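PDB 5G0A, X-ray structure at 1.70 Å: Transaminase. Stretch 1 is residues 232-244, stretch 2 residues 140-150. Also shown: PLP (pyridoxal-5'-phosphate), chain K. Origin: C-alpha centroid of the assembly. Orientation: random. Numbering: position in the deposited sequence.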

# COMPACT_ATOMS: atom_id res chain seq x y z
N ALA B 232 -5.14 13.95 -7.38
CA ALA B 232 -5.12 15.26 -6.69
C ALA B 232 -4.30 16.33 -7.40
O ALA B 232 -4.74 17.48 -7.46
CB ALA B 232 -4.59 15.10 -5.25
N ALA B 233 -3.10 15.97 -7.86
CA ALA B 233 -2.07 16.94 -8.22
C ALA B 233 -0.97 16.31 -9.06
O ALA B 233 -0.72 15.10 -9.00
CB ALA B 233 -1.47 17.58 -6.96
N VAL B 234 -0.31 17.17 -9.84
CA VAL B 234 0.97 16.87 -10.42
C VAL B 234 1.95 17.76 -9.66
O VAL B 234 1.70 18.96 -9.48
CB VAL B 234 1.01 17.27 -11.92
CG1 VAL B 234 2.40 17.01 -12.48
CG2 VAL B 234 -0.02 16.45 -12.71
N ILE B 235 3.04 17.17 -9.18
CA ILE B 235 4.12 17.94 -8.54
C ILE B 235 5.32 18.01 -9.47
O ILE B 235 5.70 17.01 -10.05
CB ILE B 235 4.48 17.37 -7.15
CG1 ILE B 235 5.46 18.32 -6.44
CG2 ILE B 235 4.99 15.90 -7.22
CD1 ILE B 235 5.65 18.00 -4.97
N THR B 236 5.94 19.19 -9.57
CA THR B 236 7.06 19.41 -10.48
C THR B 236 8.17 20.20 -9.79
O THR B 236 7.98 20.72 -8.69
CB THR B 236 6.65 20.24 -11.73
OG1 THR B 236 6.19 21.53 -11.31
CG2 THR B 236 5.55 19.52 -12.54
N GLU B 237 9.34 20.26 -10.44
CA GLU B 237 10.38 21.26 -10.16
C GLU B 237 10.60 21.88 -11.52
O GLU B 237 10.70 21.15 -12.52
CB GLU B 237 11.71 20.60 -9.77
CG GLU B 237 11.73 19.63 -8.61
CD GLU B 237 13.08 18.95 -8.50
OE1 GLU B 237 14.07 19.63 -8.12
OE2 GLU B 237 13.18 17.75 -8.84
N VAL B 238 10.70 23.20 -11.61
CA VAL B 238 10.85 23.80 -12.96
C VAL B 238 12.23 23.49 -13.51
O VAL B 238 12.42 23.40 -14.72
CB VAL B 238 10.58 25.31 -13.03
CG1 VAL B 238 9.16 25.64 -12.59
CG2 VAL B 238 11.65 26.12 -12.28
N SER B 239 13.19 23.36 -12.62
CA SER B 239 14.50 22.87 -12.99
C SER B 239 14.79 21.80 -11.97
O SER B 239 14.81 22.09 -10.77
CB SER B 239 15.52 24.01 -12.91
OG SER B 239 16.83 23.54 -13.18
N GLN B 240 14.98 20.57 -12.43
CA GLN B 240 15.28 19.47 -11.51
C GLN B 240 16.61 19.78 -10.84
O GLN B 240 17.63 19.92 -11.52
CB GLN B 240 15.26 18.12 -12.22
CG GLN B 240 13.83 17.65 -12.52
CD GLN B 240 13.76 16.44 -13.43
OE1 GLN B 240 14.49 16.35 -14.44
NE2 GLN B 240 12.87 15.50 -13.10
N GLY B 241 16.57 19.93 -9.51
CA GLY B 241 17.71 20.42 -8.73
C GLY B 241 18.76 19.35 -8.58
O GLY B 241 19.75 19.33 -9.32
N ALA B 242 18.55 18.44 -7.64
CA ALA B 242 19.42 17.27 -7.51
C ALA B 242 19.46 16.47 -8.82
O ALA B 242 20.53 15.97 -9.23
CB ALA B 242 18.96 16.38 -6.35
N GLY B 243 18.31 16.38 -9.49
CA GLY B 243 18.21 15.65 -10.77
C GLY B 243 18.94 16.34 -11.92
O GLY B 243 19.17 15.72 -12.98
N SER B 244 19.25 17.62 -11.73
CA SER B 244 20.19 18.37 -12.61
C SER B 244 19.75 18.45 -14.07
O SER B 244 20.43 17.93 -14.96
CB SER B 244 21.60 17.78 -12.52
OG SER B 244 22.07 17.78 -11.19
N1 PLP K . 12.52 19.76 -2.73
C2 PLP K . 13.55 20.16 -3.51
C2A PLP K . 13.31 20.52 -4.95
C3 PLP K . 14.90 20.32 -2.92
O3 PLP K . 15.95 20.75 -3.64
C4 PLP K . 15.10 19.99 -1.50
C4A PLP K . 16.47 20.18 -0.84
C5 PLP K . 13.89 19.52 -0.78
C6 PLP K . 12.67 19.41 -1.44
C5A PLP K . 13.94 19.08 0.68
O4P PLP K . 14.35 20.09 1.57
P PLP K . 15.01 19.63 2.97
O1P PLP K . 15.10 20.97 3.67
O2P PLP K . 14.09 18.63 3.66
O3P PLP K . 16.34 19.04 2.62
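Stretch 2 140-150: LVVTREHDYHG

Stretch 2 begins as a strand, Leu-140 to Arg-144, lying parallel to the strand that runs through Ala-232 to Thr-236; the axes cross at -18° and approach to 4.6 Å. Ala-233 pairs with Val-141 and Val-234 with Val-142 (CA-CA 5.0 and 4.5 Å), each pair on its own face of the sheet. The backbone ladder alternates: Ala-232 N donates to Leu-140 O (2.8 Å), Val-142 N to Ala-233 O (2.9 Å) and Ile-235 N to Val-142 O (2.7 Å), whereas Ala-233 N is buried without a partner. Beyond the strand, a type II turn from Arg-144 to Asp-147, closed by Asp-147 N to Arg-144 O (3.0 Å), brings Asp-147 back to its arginine in a salt bridge (NE to OD2, 2.8 Å). Asp-147 OD2 also accepts from His-149 NE2 (2.7 Å), and Asp-147 OD1 from Gln-240 NE2 (2.7 Å), which also donates to Glu-145 O (2.9 Å). Arg-144 NH2 adds a weak bond to Glu-237 O (3.0 Å). Glu-237 divides its carboxylate: OE1 takes Gly-241 N (2.9 Å), while OE2 takes Tyr-148 N (2.9 Å) and a water (2.8 Å) that also donates to His-146 O (2.8 Å) and accepts from Gly-243 N (2.7 Å). Ile-235 CD1 covers the His-149 ring face, 3.9 Å from its centroid.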

# COMPACT_ATOMS: atom_id res chain seq x y z
N LEU B 140 -4.19 10.19 -5.58
CA LEU B 140 -3.00 10.04 -6.39
C LEU B 140 -2.27 11.35 -6.65
O LEU B 140 -2.88 12.39 -6.89
CB LEU B 140 -3.34 9.37 -7.73
CG LEU B 140 -3.84 7.92 -7.67
CD1 LEU B 140 -4.04 7.41 -9.08
CD2 LEU B 140 -2.84 7.03 -6.94
N VAL B 141 -0.95 11.29 -6.56
CA VAL B 141 -0.14 12.45 -6.96
C VAL B 141 0.82 11.97 -8.05
O VAL B 141 1.41 10.86 -7.97
CB VAL B 141 0.64 13.06 -5.76
CG1 VAL B 141 1.62 14.13 -6.26
CG2 VAL B 141 -0.32 13.65 -4.71
N VAL B 142 0.98 12.80 -9.07
CA VAL B 142 1.86 12.51 -10.20
C VAL B 142 3.15 13.29 -10.03
O VAL B 142 3.12 14.53 -9.87
CB VAL B 142 1.18 12.93 -11.53
CG1 VAL B 142 2.12 12.67 -12.71
CG2 VAL B 142 -0.13 12.19 -11.70
N THR B 143 4.26 12.56 -10.06
CA THR B 143 5.59 13.15 -10.07
C THR B 143 6.31 12.78 -11.38
O THR B 143 5.69 12.22 -12.30
CB THR B 143 6.38 12.64 -8.85
OG1 THR B 143 7.55 13.44 -8.67
CG2 THR B 143 6.75 11.13 -9.03
N ARG B 144 7.59 13.14 -11.51
CA ARG B 144 8.35 12.80 -12.72
C ARG B 144 9.61 12.02 -12.38
O ARG B 144 10.22 12.24 -11.33
CB ARG B 144 8.75 14.05 -13.54
CG ARG B 144 7.56 14.85 -14.10
CD ARG B 144 7.06 15.93 -13.13
NE ARG B 144 8.19 16.70 -12.58
CZ ARG B 144 8.86 17.65 -13.23
NH1 ARG B 144 8.52 17.98 -14.48
NH2 ARG B 144 9.90 18.26 -12.65
N GLU B 145 10.03 11.15 -13.30
CA GLU B 145 11.35 10.53 -13.25
C GLU B 145 12.41 11.60 -12.96
O GLU B 145 12.38 12.67 -13.56
CB GLU B 145 11.68 9.82 -14.58
CG GLU B 145 12.92 8.94 -14.44
CD GLU B 145 13.50 8.40 -15.74
OE1 GLU B 145 13.23 8.96 -16.83
OE2 GLU B 145 14.26 7.41 -15.66
N HIS B 146 13.32 11.27 -12.03
CA HIS B 146 14.43 12.12 -11.58
C HIS B 146 14.07 13.31 -10.69
O HIS B 146 14.97 14.08 -10.33
CB HIS B 146 15.32 12.61 -12.75
CG HIS B 146 15.71 11.54 -13.71
ND1 HIS B 146 16.15 10.29 -13.31
CD2 HIS B 146 15.76 11.54 -15.07
CE1 HIS B 146 16.45 9.57 -14.38
NE2 HIS B 146 16.22 10.30 -15.46
N ASP B 147 12.80 13.46 -10.32
CA ASP B 147 12.44 14.54 -9.39
C ASP B 147 13.00 14.21 -8.02
O ASP B 147 13.02 13.05 -7.61
CB ASP B 147 10.92 14.69 -9.24
CG ASP B 147 10.30 15.65 -10.24
OD1 ASP B 147 10.97 16.02 -11.22
OD2 ASP B 147 9.15 16.07 -10.01
N TYR B 148 13.42 15.26 -7.33
CA TYR B 148 13.74 15.19 -5.90
C TYR B 148 12.82 16.16 -5.16
O TYR B 148 12.77 17.35 -5.50
CB TYR B 148 15.22 15.53 -5.65
CG TYR B 148 15.56 15.35 -4.17
CD1 TYR B 148 15.77 14.07 -3.65
CD2 TYR B 148 15.58 16.44 -3.30
CE1 TYR B 148 16.02 13.87 -2.30
CE2 TYR B 148 15.86 16.25 -1.93
CZ TYR B 148 16.06 14.96 -1.45
OH TYR B 148 16.32 14.73 -0.11
N HIS B 149 12.08 15.64 -4.19
CA HIS B 149 11.16 16.46 -3.42
C HIS B 149 11.38 16.29 -1.92
O HIS B 149 10.55 16.71 -1.13
CB HIS B 149 9.69 16.17 -3.81
CG HIS B 149 9.36 16.54 -5.22
ND1 HIS B 149 9.38 17.85 -5.67
CD2 HIS B 149 9.03 15.78 -6.30
CE1 HIS B 149 9.08 17.87 -6.96
NE2 HIS B 149 8.86 16.63 -7.36
N GLY B 150 12.49 15.68 -1.53
CA GLY B 150 12.74 15.51 -0.09
C GLY B 150 12.86 14.06 0.31
O GLY B 150 12.78 13.17 -0.54
O HOH W 1 15.66 16.51 -9.17